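Long-range contacts in putative aldolase (Bacteroides vulgatus ATCC 8482, PDB 3DXI), which is of unknown function but is an aldolase-like protein of the HMGL-like family, built on a TIM-barrel fold: residues I78-K83 against D102-A107; T85-L90 against I117-A122; K151-I156 against T185-G190. All blocks are in the same frame, centred on the assembly; numbering follows the deposited sequence.

Interaction 1: I78-K83 against D102-A107; sequences IMLNEK and DMIRIA
Ile78 to Asn81 and Ile104 to Ala107 pair as neighbouring parallel strands of the TIM barrel. The two short segments are twisted by -33°. Their backbone bonds alternate: Arg105 N gives to Ile78 O, Leu80 N to Arg105 O, and Ala107 N to Leu80 O. The Leu80 N to Arg105 O bond is the shortest, at 2.8 Å. Beyond the strand end, Glu82 N still reaches Ala107 O at 3.1 Å. A water bridges the same end, donating to Ala107 O and accepting from Lys83 N. Strand 75-81, helix 90-94 and strand 103-108 form a beta-alpha-beta unit, which this strand pair completes. In the barrel, Ile78, Leu80, Ile104 and Ile106 face the surrounding helices, and Ile123 of helix 113-124 touches the last three. Ile78 CG1 sits between its backbone N and carbonyl carbon (chi1 66°). Ile78 CG1 lies 3.7 Å from Ile104 CD1, the two side chains side by side and pointing the same way. Leu80 CD1 comes obliquely onto Ile104 CG2 at 3.7 Å. Glu82 CB rests on Ile106 CG2 at 3.6 Å, while its carboxylate pairs with Arg115. Met79, Asn81, Arg105 and Ala107 point to the barrel interior. SE of the selenomethionine Met79 is 4.0 Å from Ala107 CB. Asn81 ND2 approaches Ala107 CB at 3.4 Å. The guanidinium of Arg105 runs on to salt bridges with Asp216 and Glu42 on other strands.

Interaction 2: T85-L90 against I117-A122; sequences TTPEDL and IVLAKA
Pro87 and Leu119 mark the closest backbone approach, with their CA atoms 5.5 Å apart. Segment 85-90 belongs to the connection that leads from strand 75-81 into helix 90-94. Residues 87-89 have helical backbone angles without the regular helical bonds. Segment 117-122 is continuous helix, part of helix 113-124. No hydrogen bond crosses between them, and the contact is made by apolar groups. Leu119 is the central residue. Its CG is anti to the backbone N (chi1 -169°), and both of its methyls are used. Leu119 CD1 lies against Leu90 CD2 at 3.6 Å and is also near Leu90 CD1. The same Leu119 CD1 meets Thr85 CG2 at 3.8 Å, the two side chains crossing at about a right angle. Leu119 CD2 lies beside the CB and CG2 of Thr85. Leu90 CD1 also presses on Ala122 CB at 3.4 Å, which is tighter than usual for two carbons. On the more exposed flank, Pro87 CG touches Val118 CG1 at 3.9 Å. The polar side chains of Thr85, Thr86 and Asp89 bond within the loop or to Asn81 and Lys48, not to helix 113-124. Thr85 OG1 bonds to the carbonyl oxygen of Asn81. Asp89 OD2 takes two bonds from Thr86, one from N at 2.8 Å and one from OG1 at 2.7 Å. Both donors come from the same face of the carboxylate. The OG1 bond stands well above its plane, 77° out. Asp89 N in turn gives to Thr86 O, and Lys48 adds a salt bridge to Asp89 OD2. What the loop offers the helix is mainly methyls and a proline ring, with the Thr86-Pro87 backbone beside Leu119 CD1. The contact thus depends on shape fit and apolar burial, with no directional bond across it.

Interaction 3: K151-I156 against T185-G190; sequences KAIDKI and THVPVG
Asp154 reaches across to Thr185 and His186 with one carboxylate oxygen, OD1, which accepts two hydrogen bonds. His186 N gives to Asp154 OD1 at 2.9 Å in a nearly straight bond, 171° at the hydrogen. It arrives on the syn side, tilted out of the carboxylate plane. Thr185 OG1 also donates to Asp154 OD1 at 2.9 Å, nearly along the C-O axis of that oxygen. Thr185 OG1 is anti to its own backbone N (chi1 176°). Thr185 OG1 also accepts from Val187 N at 3.3 Å, which makes an ST turn. The hydroxyl thus links the bend at 185-187 to the carboxylate. Two donors on one oxygen would be expected to steady its negative charge. Beside these bonds the packing is close and buried. Ile153 CD1 meets Val187 CG2 at 3.8 Å, the side chains crossing at about a right angle. The other methyl of Val187, CG1, lies 3.7 Å from Ile153 O and equally near Asp154 O. Ile153 CG1 rests against Thr185 OG1. The solvent side is looser. There the exposed His186 ring turns its CD2 edge to Asp154 OD2 at 3.6 Å, with OD2 near the ring plane. Ring and carboxylate planes are 54° apart, and this approach is no hydrogen bond. Segment 185-190 links helix 171-184 to the barrel strand 189-192. Segment 151-156 comes just before strand 159-163, whose Phe160 touches both Ile153 and Val187. Ile117 of helix 113-124 also touches Ala152 and Ile153.

Interactions 1 and 2 are close, with centres 10 Å apart. They share the layer between barrel wall and helices: Leu80 CD1 is 4.2 Å from Leu90 CD2, and Ile106 CG2 is 4.3 Å from Leu119 CD2. Strand 103-108 is followed by helix 113-124 after a short loop. Along the chain the segments of the two contacts alternate. Helix 113-124 also connects interaction 2 to interaction 3, whose centres are 17 Å apart. Here Ala120 CB packs 3.5 Å from Ile156 CG2. Interactions 1 and 3 do not touch; their nearest atoms are about 7 Å apart, but both reach the same closed sheet. All three lie within one chain, untouched by the second subunit.

Interaction 1: I78-K83 against D102-A107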
loop_
_atom_site.group_PDB
_atom_site.type_symbol
_atom_site.label_atom_id
_atom_site.label_comp_id
_atom_site.label_asym_id
_atom_site.label_seq_id
_atom_site.Cartn_x
_atom_site.Cartn_y
_atom_site.Cartn_z
ATOM N N ILE A 78 9.733 15.165 21.253
ATOM C CA ILE A 78 8.465 15.876 21.219
ATOM C C ILE A 78 8.625 16.812 20.022
ATOM O O ILE A 78 9.745 17.062 19.565
ATOM C CB ILE A 78 8.174 16.699 22.519
ATOM C CG1 ILE A 78 9.177 17.843 22.679
ATOM C CG2 ILE A 78 8.149 15.769 23.732
ATOM C CD1 ILE A 78 8.780 19.107 21.938
HETATM N N MSE A 79 7.515 17.323 19.507
HETATM C CA MSE A 79 7.577 18.207 18.357
HETATM C C MSE A 79 7.054 19.604 18.660
HETATM O O MSE A 79 6.177 19.782 19.509
HETATM C CB MSE A 79 6.784 17.592 17.196
HETATM C CG MSE A 79 6.609 18.503 15.995
HETATM SE SE MSE A 79 5.849 17.582 14.470
HETATM C CE MSE A 79 7.501 16.878 13.734
ATOM N N LEU A 80 7.617 20.583 17.958
ATOM C CA LEU A 80 7.224 21.982 18.072
ATOM C C LEU A 80 6.868 22.464 16.671
ATOM O O LEU A 80 7.570 22.145 15.710
ATOM C CB LEU A 80 8.383 22.842 18.578
ATOM C CG LEU A 80 8.904 22.706 20.006
ATOM C CD1 LEU A 80 10.099 23.636 20.187
ATOM C CD2 LEU A 80 7.793 23.054 20.994
ATOM N N ASN A 81 5.781 23.217 16.551
ATOM C CA ASN A 81 5.388 23.770 15.261
ATOM C C ASN A 81 6.122 25.112 15.128
ATOM O O ASN A 81 5.846 26.055 15.872
ATOM C CB ASN A 81 3.872 23.989 15.206
ATOM C CG ASN A 81 3.088 22.684 15.087
ATOM O OD1 ASN A 81 1.982 22.564 15.616
ATOM N ND2 ASN A 81 3.649 21.715 14.376
ATOM N N GLU A 82 7.058 25.186 14.182
ATOM C CA GLU A 82 7.856 26.392 13.948
ATOM C C GLU A 82 7.020 27.669 13.782
ATOM O O GLU A 82 7.334 28.703 14.371
ATOM C CB GLU A 82 8.740 26.183 12.713
ATOM C CG GLU A 82 9.868 27.187 12.522
ATOM C CD GLU A 82 9.387 28.526 12.007
ATOM O OE1 GLU A 82 8.500 28.549 11.123
ATOM O OE2 GLU A 82 9.909 29.557 12.475
ATOM N N LYS A 83 5.958 27.599 12.987
ATOM C CA LYS A 83 5.110 28.766 12.753
ATOM C C LYS A 83 4.452 29.314 14.022
ATOM O O LYS A 83 3.952 30.437 14.027
ATOM C CB LYS A 83 4.019 28.432 11.731
ATOM C CG LYS A 83 3.004 27.412 12.217
ATOM C CD LYS A 83 1.933 27.173 11.166
ATOM C CE LYS A 83 0.858 26.228 11.681
ATOM N NZ LYS A 83 -0.176 25.961 10.645
ATOM N N ASP A 102 14.981 13.658 24.769
ATOM C CA ASP A 102 16.240 13.619 24.039
ATOM C C ASP A 102 16.297 14.536 22.837
ATOM O O ASP A 102 17.272 15.266 22.645
ATOM C CB ASP A 102 16.518 12.187 23.585
ATOM C CG ASP A 102 16.615 11.228 24.748
ATOM O OD1 ASP A 102 17.638 11.283 25.465
ATOM O OD2 ASP A 102 15.665 10.438 24.956
HETATM N N MSE A 103 15.242 14.505 22.032
HETATM C CA MSE A 103 15.203 15.303 20.820
HETATM C C MSE A 103 13.966 16.164 20.659
HETATM O O MSE A 103 12.855 15.768 21.019
HETATM C CB MSE A 103 15.321 14.386 19.606
HETATM C CG MSE A 103 15.196 15.100 18.272
HETATM SE SE MSE A 103 15.124 13.829 16.804
HETATM C CE MSE A 103 17.038 13.561 16.553
ATOM N N ILE A 104 14.181 17.351 20.106
ATOM C CA ILE A 104 13.113 18.294 19.839
ATOM C C ILE A 104 13.016 18.377 18.324
ATOM O O ILE A 104 13.960 18.813 17.662
ATOM C CB ILE A 104 13.446 19.702 20.380
ATOM C CG1 ILE A 104 13.778 19.635 21.876
ATOM C CG2 ILE A 104 12.276 20.641 20.119
ATOM C CD1 ILE A 104 12.656 19.083 22.753
ATOM N N ARG A 105 11.899 17.924 17.767
ATOM C CA ARG A 105 11.723 17.993 16.324
ATOM C C ARG A 105 10.899 19.228 16.020
ATOM O O ARG A 105 9.998 19.578 16.777
ATOM C CB ARG A 105 11.008 16.762 15.794
ATOM C CG ARG A 105 11.767 15.477 15.994
ATOM C CD ARG A 105 10.924 14.347 15.472
ATOM N NE ARG A 105 11.392 13.850 14.197
ATOM C CZ ARG A 105 10.658 13.121 13.368
ATOM N NH1 ARG A 105 9.404 12.811 13.665
ATOM N NH2 ARG A 105 11.205 12.657 12.262
ATOM N N ILE A 106 11.218 19.882 14.911
ATOM C CA ILE A 106 10.524 21.098 14.510
ATOM C C ILE A 106 9.791 20.898 13.190
ATOM O O ILE A 106 10.404 20.516 12.195
ATOM C CB ILE A 106 11.535 22.252 14.342
ATOM C CG1 ILE A 106 12.410 22.348 15.601
ATOM C CG2 ILE A 106 10.802 23.560 14.088
ATOM C CD1 ILE A 106 13.580 23.312 15.485
ATOM N N ALA A 107 8.482 21.140 13.182
ATOM C CA ALA A 107 7.701 21.017 11.951
ATOM C C ALA A 107 7.941 22.327 11.224
ATOM O O ALA A 107 7.526 23.385 11.690
ATOM C CB ALA A 107 6.220 20.844 12.261
HETATM O O HOH W 1 5.460 25.023 11.239
#

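Interaction 2: T85-L90 against I117-A122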
loop_
_atom_site.group_PDB
_atom_site.type_symbol
_atom_site.label_atom_id
_atom_site.label_comp_id
_atom_site.label_asym_id
_atom_site.label_seq_id
_atom_site.Cartn_x
_atom_site.Cartn_y
_atom_site.Cartn_z
ATOM N N THR A 85 6.144 29.097 17.107
ATOM C CA THR A 85 7.174 29.252 18.122
ATOM C C THR A 85 8.255 30.281 17.809
ATOM O O THR A 85 8.853 30.271 16.732
ATOM C CB THR A 85 7.856 27.892 18.383
ATOM O OG1 THR A 85 6.861 26.913 18.698
ATOM C CG2 THR A 85 8.839 27.991 19.528
ATOM N N THR A 86 8.501 31.164 18.769
ATOM C CA THR A 86 9.535 32.180 18.631
ATOM C C THR A 86 10.640 31.809 19.612
ATOM O O THR A 86 10.410 31.066 20.566
ATOM C CB THR A 86 9.025 33.589 19.002
ATOM O OG1 THR A 86 8.633 33.599 20.379
ATOM C CG2 THR A 86 7.837 33.985 18.141
ATOM N N PRO A 87 11.863 32.308 19.387
ATOM C CA PRO A 87 12.939 31.967 20.323
ATOM C C PRO A 87 12.555 32.321 21.765
ATOM O O PRO A 87 12.967 31.655 22.713
ATOM C CB PRO A 87 14.118 32.782 19.793
ATOM C CG PRO A 87 13.871 32.749 18.286
ATOM C CD PRO A 87 12.386 33.032 18.209
ATOM N N GLU A 88 11.739 33.359 21.915
ATOM C CA GLU A 88 11.288 33.800 23.230
ATOM C C GLU A 88 10.366 32.786 23.923
ATOM O O GLU A 88 10.211 32.822 25.143
ATOM C CB GLU A 88 10.563 35.148 23.109
ATOM C CG GLU A 88 11.453 36.327 22.691
ATOM C CD GLU A 88 12.060 36.175 21.301
ATOM O OE1 GLU A 88 11.301 35.968 20.329
ATOM O OE2 GLU A 88 13.302 36.274 21.181
ATOM N N ASP A 89 9.758 31.884 23.153
ATOM C CA ASP A 89 8.852 30.876 23.724
ATOM C C ASP A 89 9.558 29.622 24.232
ATOM O O ASP A 89 8.982 28.847 24.999
ATOM C CB ASP A 89 7.807 30.431 22.692
ATOM C CG ASP A 89 6.941 31.568 22.200
ATOM O OD1 ASP A 89 6.405 32.317 23.042
ATOM O OD2 ASP A 89 6.786 31.703 20.967
ATOM N N LEU A 90 10.800 29.421 23.805
ATOM C CA LEU A 90 11.553 28.233 24.188
ATOM C C LEU A 90 11.709 27.971 25.681
ATOM O O LEU A 90 11.702 26.812 26.105
ATOM C CB LEU A 90 12.929 28.252 23.517
ATOM C CG LEU A 90 12.880 28.257 21.985
ATOM C CD1 LEU A 90 14.295 28.216 21.423
ATOM C CD2 LEU A 90 12.074 27.060 21.499
ATOM N N ILE A 117 16.151 27.932 11.599
ATOM C CA ILE A 117 17.554 27.735 11.966
ATOM C C ILE A 117 17.898 28.540 13.218
ATOM O O ILE A 117 18.706 28.110 14.043
ATOM C CB ILE A 117 18.506 28.137 10.806
ATOM C CG1 ILE A 117 18.331 27.159 9.641
ATOM C CG2 ILE A 117 19.965 28.152 11.295
ATOM C CD1 ILE A 117 19.112 27.519 8.394
ATOM N N VAL A 118 17.276 29.708 13.347
ATOM C CA VAL A 118 17.478 30.572 14.502
ATOM C C VAL A 118 16.925 29.850 15.727
ATOM O O VAL A 118 17.538 29.835 16.794
ATOM C CB VAL A 118 16.718 31.911 14.332
ATOM C CG1 VAL A 118 16.762 32.703 15.634
ATOM C CG2 VAL A 118 17.320 32.718 13.174
ATOM N N LEU A 119 15.752 29.252 15.560
ATOM C CA LEU A 119 15.098 28.519 16.636
ATOM C C LEU A 119 15.959 27.315 17.018
ATOM O O LEU A 119 16.274 27.107 18.197
ATOM C CB LEU A 119 13.716 28.055 16.168
ATOM C CG LEU A 119 12.735 27.498 17.200
ATOM C CD1 LEU A 119 12.398 28.578 18.221
ATOM C CD2 LEU A 119 11.471 27.025 16.487
ATOM N N ALA A 120 16.348 26.537 16.009
ATOM C CA ALA A 120 17.171 25.345 16.214
ATOM C C ALA A 120 18.435 25.664 16.993
ATOM O O ALA A 120 18.788 24.955 17.931
ATOM C CB ALA A 120 17.532 24.728 14.876
ATOM N N LYS A 121 19.116 26.734 16.595
ATOM C CA LYS A 121 20.344 27.156 17.251
ATOM C C LYS A 121 20.110 27.352 18.745
ATOM O O LYS A 121 20.909 26.905 19.571
ATOM C CB LYS A 121 20.844 28.455 16.616
ATOM C CG LYS A 121 22.307 28.756 16.871
ATOM C CD LYS A 121 22.815 29.779 15.860
ATOM C CE LYS A 121 24.331 29.896 15.898
ATOM N NZ LYS A 121 24.839 30.661 14.720
ATOM N N ALA A 122 19.007 28.012 19.094
ATOM C CA ALA A 122 18.676 28.251 20.497
ATOM C C ALA A 122 18.374 26.942 21.239
ATOM O O ALA A 122 18.776 26.760 22.386
ATOM C CB ALA A 122 17.479 29.199 20.597
#

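Interaction 3: K151-I156 against T185-G190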
loop_
_atom_site.group_PDB
_atom_site.type_symbol
_atom_site.label_atom_id
_atom_site.label_comp_id
_atom_site.label_asym_id
_atom_site.label_seq_id
_atom_site.Cartn_x
_atom_site.Cartn_y
_atom_site.Cartn_z
ATOM N N LYS A 151 23.274 24.148 4.222
ATOM C CA LYS A 151 24.609 24.081 4.799
ATOM C C LYS A 151 24.633 24.743 6.177
ATOM O O LYS A 151 25.439 24.380 7.035
ATOM C CB LYS A 151 25.642 24.759 3.898
ATOM C CG LYS A 151 27.043 24.712 4.496
ATOM C CD LYS A 151 28.111 25.240 3.552
ATOM C CE LYS A 151 29.479 25.232 4.222
ATOM N NZ LYS A 151 30.558 25.664 3.283
ATOM N N ALA A 152 23.741 25.703 6.389
ATOM C CA ALA A 152 23.676 26.419 7.661
ATOM C C ALA A 152 23.225 25.559 8.847
ATOM O O ALA A 152 23.321 25.987 9.999
ATOM C CB ALA A 152 22.760 27.637 7.520
ATOM N N ILE A 153 22.741 24.349 8.578
ATOM C CA ILE A 153 22.279 23.475 9.653
ATOM C C ILE A 153 23.305 22.420 10.060
ATOM O O ILE A 153 23.079 21.665 11.003
ATOM C CB ILE A 153 20.966 22.754 9.265
ATOM C CG1 ILE A 153 21.247 21.606 8.292
ATOM C CG2 ILE A 153 20.015 23.735 8.613
ATOM C CD1 ILE A 153 20.029 20.722 8.020
ATOM N N ASP A 154 24.434 22.379 9.359
ATOM C CA ASP A 154 25.481 21.396 9.637
ATOM C C ASP A 154 25.933 21.241 11.088
ATOM O O ASP A 154 26.231 20.127 11.524
ATOM C CB ASP A 154 26.708 21.662 8.760
ATOM C CG ASP A 154 26.514 21.198 7.332
ATOM O OD1 ASP A 154 25.633 20.342 7.097
ATOM O OD2 ASP A 154 27.250 21.673 6.445
ATOM N N LYS A 155 25.995 22.339 11.835
ATOM C CA LYS A 155 26.423 22.264 13.229
ATOM C C LYS A 155 25.270 22.201 14.230
ATOM O O LYS A 155 25.499 22.037 15.429
ATOM C CB LYS A 155 27.327 23.453 13.579
ATOM C CG LYS A 155 28.814 23.211 13.357
ATOM C CD LYS A 155 29.117 22.858 11.916
ATOM C CE LYS A 155 30.601 22.587 11.715
ATOM N NZ LYS A 155 30.905 22.233 10.298
ATOM N N ILE A 156 24.039 22.318 13.739
ATOM C CA ILE A 156 22.869 22.291 14.610
ATOM C C ILE A 156 22.016 21.032 14.499
ATOM O O ILE A 156 21.745 20.363 15.494
ATOM C CB ILE A 156 21.937 23.493 14.345
ATOM C CG1 ILE A 156 22.672 24.809 14.612
ATOM C CG2 ILE A 156 20.709 23.402 15.239
ATOM C CD1 ILE A 156 23.464 25.314 13.440
ATOM N N THR A 185 24.144 19.169 2.778
ATOM C CA THR A 185 24.279 19.094 4.225
ATOM C C THR A 185 24.925 17.774 4.621
ATOM O O THR A 185 24.776 16.772 3.922
ATOM C CB THR A 185 22.911 19.276 4.944
ATOM O OG1 THR A 185 23.094 19.105 6.355
ATOM C CG2 THR A 185 21.884 18.283 4.436
ATOM N N HIS A 186 25.663 17.794 5.730
ATOM C CA HIS A 186 26.361 16.613 6.228
ATOM C C HIS A 186 25.579 15.893 7.318
ATOM O O HIS A 186 25.956 14.794 7.723
ATOM C CB HIS A 186 27.727 17.004 6.805
ATOM C CG HIS A 186 28.708 17.485 5.780
ATOM N ND1 HIS A 186 29.448 16.628 4.996
ATOM C CD2 HIS A 186 29.058 18.738 5.404
ATOM C CE1 HIS A 186 30.211 17.331 4.178
ATOM N NE2 HIS A 186 29.992 18.614 4.405
ATOM N N VAL A 187 24.499 16.507 7.793
ATOM C CA VAL A 187 23.710 15.915 8.866
ATOM C C VAL A 187 22.922 14.667 8.480
ATOM O O VAL A 187 22.626 14.428 7.307
ATOM C CB VAL A 187 22.723 16.941 9.478
ATOM C CG1 VAL A 187 23.489 18.151 9.989
ATOM C CG2 VAL A 187 21.678 17.350 8.450
ATOM N N PRO A 188 22.599 13.833 9.478
ATOM C CA PRO A 188 21.836 12.604 9.250
ATOM C C PRO A 188 20.523 12.973 8.552
ATOM O O PRO A 188 19.936 14.022 8.833
ATOM C CB PRO A 188 21.619 12.073 10.664
ATOM C CG PRO A 188 22.885 12.503 11.370
ATOM C CD PRO A 188 23.057 13.922 10.879
ATOM N N VAL A 189 20.070 12.130 7.633
ATOM C CA VAL A 189 18.830 12.413 6.916
ATOM C C VAL A 189 17.754 11.377 7.220
ATOM O O VAL A 189 18.053 10.202 7.453
ATOM C CB VAL A 189 19.068 12.457 5.387
ATOM C CG1 VAL A 189 17.775 12.795 4.660
ATOM C CG2 VAL A 189 20.157 13.483 5.061
ATOM N N GLY A 190 16.502 11.829 7.225
ATOM C CA GLY A 190 15.385 10.937 7.480
ATOM C C GLY A 190 14.272 11.112 6.461
ATOM O O GLY A 190 14.271 12.067 5.674
#